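PDB 6WI5: De novo designed protein Foldit4 from Synthetic construct, which is of no known biological function but folds, as a computationally designed protein, into two helices packed on a four-stranded antiparallel sheet. Local coordinates for residues E1-E6 with E60-L65; K29-S34 with V66-R71. All blocks are in the same frame, centred on the assembly; numbering follows the deposited sequence.

Interaction 1: E1-E6 with E60-L65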
loop_
_atom_site.group_PDB
_atom_site.type_symbol
_atom_site.label_atom_id
_atom_site.label_comp_id
_atom_site.label_asym_id
_atom_site.label_seq_id
_atom_site.Cartn_x
_atom_site.Cartn_y
_atom_site.Cartn_z
ATOM N N GLU A 1 5.537 17.559 11.245
ATOM C CA GLU A 1 6.342 16.805 10.291
ATOM C C GLU A 1 5.495 15.770 9.558
ATOM O O GLU A 1 4.546 15.223 10.119
ATOM C CB GLU A 1 7.516 16.123 11.000
ATOM C CG GLU A 1 8.429 17.076 11.763
ATOM C CD GLU A 1 9.267 17.955 10.852
ATOM O OE1 GLU A 1 9.329 17.680 9.636
ATOM O OE2 GLU A 1 9.872 18.924 11.357
ATOM N N GLU A 2 5.842 15.503 8.304
ATOM C CA GLU A 2 5.098 14.557 7.487
ATOM C C GLU A 2 5.584 13.135 7.737
ATOM O O GLU A 2 6.741 12.904 8.103
ATOM C CB GLU A 2 5.229 14.898 6.001
ATOM C CG GLU A 2 6.605 14.628 5.411
ATOM C CD GLU A 2 6.635 14.781 3.901
ATOM O OE1 GLU A 2 5.641 15.277 3.332
ATOM O OE2 GLU A 2 7.653 14.400 3.283
ATOM N N VAL A 3 4.681 12.179 7.537
ATOM C CA VAL A 3 4.988 10.757 7.640
ATOM C C VAL A 3 4.940 10.162 6.241
ATOM O O VAL A 3 4.001 10.427 5.480
ATOM C CB VAL A 3 4.007 10.031 8.578
ATOM C CG1 VAL A 3 4.388 8.564 8.711
ATOM C CG2 VAL A 3 3.974 10.706 9.939
ATOM N N VAL A 4 5.950 9.365 5.900
ATOM C CA VAL A 4 6.016 8.671 4.620
ATOM C C VAL A 4 6.021 7.175 4.891
ATOM O O VAL A 4 6.839 6.686 5.679
ATOM C CB VAL A 4 7.258 9.081 3.809
ATOM C CG1 VAL A 4 7.300 8.323 2.489
ATOM C CG2 VAL A 4 7.270 10.581 3.570
ATOM N N VAL A 5 5.110 6.453 4.244
ATOM C CA VAL A 5 5.020 5.003 4.364
ATOM C C VAL A 5 5.158 4.398 2.978
ATOM O O VAL A 5 4.480 4.828 2.037
ATOM C CB VAL A 5 3.701 4.561 5.023
ATOM C CG1 VAL A 5 3.591 3.042 5.016
ATOM C CG2 VAL A 5 3.626 5.088 6.436
ATOM N N GLU A 6 6.036 3.409 2.853
ATOM C CA GLU A 6 6.244 2.686 1.608
ATOM C C GLU A 6 5.891 1.224 1.833
ATOM O O GLU A 6 6.450 0.578 2.724
ATOM C CB GLU A 6 7.688 2.825 1.126
ATOM C CG GLU A 6 8.186 4.258 1.104
ATOM C CD GLU A 6 9.691 4.347 0.964
ATOM O OE1 GLU A 6 10.198 4.167 -0.162
ATOM O OE2 GLU A 6 10.368 4.582 1.988
ATOM N N GLU A 60 -1.629 9.444 13.050
ATOM C CA GLU A 60 -2.798 8.630 13.375
ATOM C C GLU A 60 -3.524 8.194 12.108
ATOM O O GLU A 60 -3.923 7.031 11.974
ATOM C CB GLU A 60 -3.741 9.405 14.295
ATOM C CG GLU A 60 -4.924 8.593 14.793
ATOM C CD GLU A 60 -5.967 9.449 15.484
ATOM O OE1 GLU A 60 -6.802 10.055 14.780
ATOM O OE2 GLU A 60 -5.948 9.519 16.731
ATOM N N THR A 61 -3.711 9.124 11.168
ATOM C CA THR A 61 -4.306 8.776 9.882
ATOM C C THR A 61 -3.450 7.759 9.140
ATOM O O THR A 61 -3.972 6.802 8.553
ATOM C CB THR A 61 -4.488 10.037 9.036
ATOM O OG1 THR A 61 -5.421 10.916 9.677
ATOM C CG2 THR A 61 -4.993 9.691 7.645
ATOM N N ILE A 62 -2.129 7.943 9.168
ATOM C CA ILE A 62 -1.222 7.048 8.456
ATOM C C ILE A 62 -1.318 5.633 9.015
ATOM O O ILE A 62 -1.448 4.659 8.265
ATOM C CB ILE A 62 0.217 7.592 8.521
ATOM C CG1 ILE A 62 0.489 8.531 7.344
ATOM C CG2 ILE A 62 1.227 6.460 8.559
ATOM C CD1 ILE A 62 0.463 7.841 6.002
ATOM N N GLU A 63 -1.265 5.498 10.344
ATOM C CA GLU A 63 -1.285 4.167 10.943
ATOM C C GLU A 63 -2.628 3.480 10.727
ATOM O O GLU A 63 -2.680 2.265 10.506
ATOM C CB GLU A 63 -0.959 4.253 12.434
ATOM C CG GLU A 63 0.408 4.842 12.738
ATOM C CD GLU A 63 0.754 4.777 14.212
ATOM O OE1 GLU A 63 1.021 3.665 14.713
ATOM O OE2 GLU A 63 0.750 5.838 14.872
ATOM N N ARG A 64 -3.724 4.241 10.787
ATOM C CA ARG A 64 -5.038 3.657 10.534
ATOM C C ARG A 64 -5.165 3.195 9.088
ATOM O O ARG A 64 -5.699 2.112 8.818
ATOM C CB ARG A 64 -6.135 4.669 10.874
ATOM C CG ARG A 64 -7.538 4.197 10.529
ATOM C CD ARG A 64 -8.601 5.197 10.968
ATOM N NE ARG A 64 -8.474 6.488 10.297
ATOM C CZ ARG A 64 -7.980 7.583 10.866
ATOM N NH1 ARG A 64 -7.565 7.552 12.125
ATOM N NH2 ARG A 64 -7.905 8.714 10.176
ATOM N N LEU A 65 -4.672 4.000 8.144
ATOM C CA LEU A 65 -4.776 3.643 6.734
ATOM C C LEU A 65 -3.899 2.444 6.396
ATOM O O LEU A 65 -4.290 1.588 5.593
ATOM C CB LEU A 65 -4.404 4.846 5.866
ATOM C CG LEU A 65 -4.430 4.641 4.353
ATOM C CD1 LEU A 65 -5.792 4.139 3.906
ATOM C CD2 LEU A 65 -4.072 5.933 3.637
#

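Interaction 2: K29-S34 with V66-R71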
loop_
_atom_site.group_PDB
_atom_site.type_symbol
_atom_site.label_atom_id
_atom_site.label_comp_id
_atom_site.label_asym_id
_atom_site.label_seq_id
_atom_site.Cartn_x
_atom_site.Cartn_y
_atom_site.Cartn_z
ATOM N N LYS A 29 -8.918 6.426 -0.757
ATOM C CA LYS A 29 -10.004 7.360 -1.033
ATOM C C LYS A 29 -10.976 7.443 0.137
ATOM O O LYS A 29 -11.481 8.527 0.457
ATOM C CB LYS A 29 -10.733 6.937 -2.309
ATOM C CG LYS A 29 -11.901 7.821 -2.700
ATOM C CD LYS A 29 -12.760 7.136 -3.753
ATOM C CE LYS A 29 -13.877 8.041 -4.243
ATOM N NZ LYS A 29 -13.361 9.151 -5.088
ATOM N N ARG A 30 -11.251 6.310 0.788
ATOM C CA ARG A 30 -12.175 6.310 1.918
ATOM C C ARG A 30 -11.605 7.057 3.114
ATOM O O ARG A 30 -12.364 7.644 3.895
ATOM C CB ARG A 30 -12.527 4.873 2.310
ATOM C CG ARG A 30 -13.402 4.151 1.299
ATOM C CD ARG A 30 -13.566 2.682 1.659
ATOM N NE ARG A 30 -14.511 2.009 0.772
ATOM C CZ ARG A 30 -14.781 0.708 0.817
ATOM N NH1 ARG A 30 -15.657 0.181 -0.028
ATOM N NH2 ARG A 30 -14.176 -0.067 1.706
ATOM N N GLU A 31 -10.281 7.050 3.276
ATOM C CA GLU A 31 -9.666 7.734 4.410
ATOM C C GLU A 31 -9.827 9.245 4.289
ATOM O O GLU A 31 -10.496 9.880 5.114
ATOM C CB GLU A 31 -8.190 7.347 4.514
ATOM C CG GLU A 31 -7.461 7.972 5.689
ATOM C CD GLU A 31 -8.151 7.712 7.014
ATOM O OE1 GLU A 31 -8.562 8.692 7.672
ATOM O OE2 GLU A 31 -8.289 6.530 7.395
ATOM N N SER A 32 -9.226 9.839 3.262
ATOM C CA SER A 32 -9.312 11.276 3.038
ATOM C C SER A 32 -8.790 11.584 1.644
ATOM O O SER A 32 -8.020 10.810 1.066
ATOM C CB SER A 32 -8.521 12.062 4.089
ATOM O OG SER A 32 -8.550 13.452 3.815
ATOM N N ASN A 33 -9.221 12.727 1.111
ATOM C CA ASN A 33 -8.707 13.213 -0.163
ATOM C C ASN A 33 -7.408 13.993 -0.013
ATOM O O ASN A 33 -6.782 14.324 -1.026
ATOM C CB ASN A 33 -9.755 14.086 -0.859
ATOM C CG ASN A 33 -10.336 15.144 0.060
ATOM O OD1 ASN A 33 -9.865 15.339 1.181
ATOM N ND2 ASN A 33 -11.365 15.836 -0.414
ATOM N N SER A 34 -6.994 14.298 1.217
ATOM C CA SER A 34 -5.725 14.967 1.463
ATOM C C SER A 34 -4.543 14.008 1.460
ATOM O O SER A 34 -3.394 14.464 1.474
ATOM C CB SER A 34 -5.776 15.711 2.799
ATOM O OG SER A 34 -6.029 14.815 3.869
ATOM N N VAL A 66 -2.712 2.357 7.002
ATOM C CA VAL A 66 -1.808 1.246 6.720
ATOM C C VAL A 66 -2.417 -0.072 7.185
ATOM O O VAL A 66 -2.404 -1.074 6.460
ATOM C CB VAL A 66 -0.433 1.496 7.368
ATOM C CG1 VAL A 66 0.384 0.216 7.395
ATOM C CG2 VAL A 66 0.313 2.585 6.612
ATOM N N GLU A 67 -2.967 -0.089 8.402
ATOM C CA GLU A 67 -3.561 -1.318 8.923
ATOM C C GLU A 67 -4.756 -1.754 8.088
ATOM O O GLU A 67 -4.978 -2.954 7.888
ATOM C CB GLU A 67 -3.971 -1.128 10.384
ATOM C CG GLU A 67 -2.804 -0.881 11.316
ATOM C CD GLU A 67 -1.751 -1.967 11.224
ATOM O OE1 GLU A 67 -2.123 -3.154 11.113
ATOM O OE2 GLU A 67 -0.548 -1.631 11.255
ATOM N N ARG A 68 -5.539 -0.796 7.594
ATOM C CA ARG A 68 -6.684 -1.146 6.761
ATOM C C ARG A 68 -6.231 -1.683 5.410
ATOM O O ARG A 68 -6.835 -2.620 4.873
ATOM C CB ARG A 68 -7.596 0.070 6.591
ATOM C CG ARG A 68 -9.061 -0.283 6.412
ATOM C CD ARG A 68 -9.961 0.934 6.568
ATOM N NE ARG A 68 -9.834 1.870 5.453
ATOM C CZ ARG A 68 -9.229 3.052 5.530
ATOM N NH1 ARG A 68 -8.694 3.455 6.674
ATOM N NH2 ARG A 68 -9.165 3.832 4.460
ATOM N N ILE A 69 -5.161 -1.111 4.852
ATOM C CA ILE A 69 -4.604 -1.616 3.600
ATOM C C ILE A 69 -4.081 -3.035 3.785
ATOM O O ILE A 69 -4.312 -3.913 2.944
ATOM C CB ILE A 69 -3.505 -0.665 3.087
ATOM C CG1 ILE A 69 -4.124 0.633 2.565
ATOM C CG2 ILE A 69 -2.665 -1.340 2.010
ATOM C CD1 ILE A 69 -3.103 1.678 2.172
ATOM N N LEU A 70 -3.380 -3.287 4.894
ATOM C CA LEU A 70 -2.832 -4.619 5.130
ATOM C C LEU A 70 -3.939 -5.656 5.270
ATOM O O LEU A 70 -3.786 -6.800 4.824
ATOM C CB LEU A 70 -1.940 -4.613 6.371
ATOM C CG LEU A 70 -0.690 -3.734 6.281
ATOM C CD1 LEU A 70 0.184 -3.903 7.513
ATOM C CD2 LEU A 70 0.092 -4.041 5.015
ATOM N N ARG A 71 -5.064 -5.281 5.888
ATOM C CA ARG A 71 -6.186 -6.210 6.001
ATOM C C ARG A 71 -6.797 -6.503 4.635
ATOM O O ARG A 71 -7.159 -7.650 4.344
ATOM C CB ARG A 71 -7.249 -5.647 6.944
ATOM C CG ARG A 71 -6.811 -5.498 8.393
ATOM C CD ARG A 71 -8.004 -5.147 9.273
ATOM N NE ARG A 71 -7.598 -4.540 10.537
ATOM C CZ ARG A 71 -7.566 -3.229 10.756
ATOM N NH1 ARG A 71 -7.184 -2.760 11.936
ATOM N NH2 ARG A 71 -7.920 -2.385 9.794
#

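Interaction 1: E1-E6 with E60-L65
I62 rests its CG2 methyl on two valines of the strand, V3 and V5, and the contact between 1-6 and 60-65 is wholly apolar. I62 CG2 is 3.8 Å from V3 CG1 and 3.5 Å from V5 CG2, the second pair being tighter than usual van der Waals contact. The two valines offer different branches. V3 presents the methyl anti to its backbone N (chi1 -178°), and V5, whose chi1 is nearly the same, presents the one lying beside its N. Two residues apart on the same face of the strand, they bring these different branches to the one isoleucine methyl. I62 CG1 adds a looser touch, 4.0 Å from V3 CB and 4.1 Å from V3 CG1. V3 meets I62 at a slant, while V5 and I62 lie alongside and point opposite ways.

The alternation of strand 3-11 sends V3 and V5 toward the helix and V4 away from it. Strand and helix belong to a beta-alpha-beta-beta-alpha-beta chain with the sheet order of a ferredoxin-like fold, in which 3-11 is an inner strand and helix 59-76 lies across one face. I62 also reaches I54 and H56 of strand 47-56, while V3 and V5 touch T86 of strand 81-87.

Backbone hydrogen bonds tie V3 to H56 and V5 to I54 on one side, and V4 to T87 on the other.

Polar groups of the helix segment turn elsewhere. T61 OG1 is hydrogen-bonded to D58 and receives a weak bond from R64 NH2 at 3.4 Å, with an N-H...O angle of 124°. R64 NH1 makes a long ion pair with E60 OE1 at 3.7 Å; the arginine's stronger partner is E31.

Interaction 2: K29-S34 with V66-R71
The guanidinium of R68 is met by E31 at its edge. E31 OE2 stands there slightly tilted out of the guanidinium plane, 3.2 Å from R68 NH1, and E31 CB lies in that plane, 3.6 Å from R68 NH2. R30 CB comes obliquely to R68 NH2 at 4.1 Å. The NH1–OE2 pair is a salt bridge with a moderately bent hydrogen bond (149° at the hydrogen). It reaches OE2 from the anti side of the carboxylate, a little out of the carboxylate plane. The pair is single-pronged, with the two flat groups turned 52° apart and OE1 given to R64.

Bends in both chains set this up. R68 folds at chi3 (71°), which turns its guanidinium edge to E31. E31 bends at its second torsion, CG itself being anti to the backbone N, and its carboxylate extends past the end of helix 17-31 to lie between R64 and R68. Each charge has a further and stronger partner: for E31 it is R64 NH2, and R68 NE takes E27 OE1. The other oxygen of E27 binds R30 NH2, so R30 and R68 share one carboxylate.

E31 is the last helical residue; S32 leaves helical geometry, and its OG shares a 2.9 Å hydrogen bond with S34 OG in the turn that follows.

Helices 17-31 and 59-76 run in opposite directions, and R64 and R68, one turn apart, flank E31. Such a ladder of alternating acids and bases bridges the solvent-facing seam between the two helices on one face of the sheet in this ferredoxin-like alpha/beta design.

Overall arrangement
Both contacts use helix 59-76, on successive turns and with different partners: interaction 1 packs it on strand 3-11, interaction 2 pairs it with helix 17-31. The first is buried and made of aliphatic carbons; the second lies at the surface and is carried by charges. Their centres are about 10 Å apart, and they meet directly. Their polar junction is the R64 NH2 to E31 OE1 salt bridge, 2.6 Å long, while V5 CG1 packs on V66 CG2 at 3.7 Å, continuing the hydrophobic layer along the helix. T61 CG2 and L65 CD1 pack on the aliphatic part of E31, joining the two contacts.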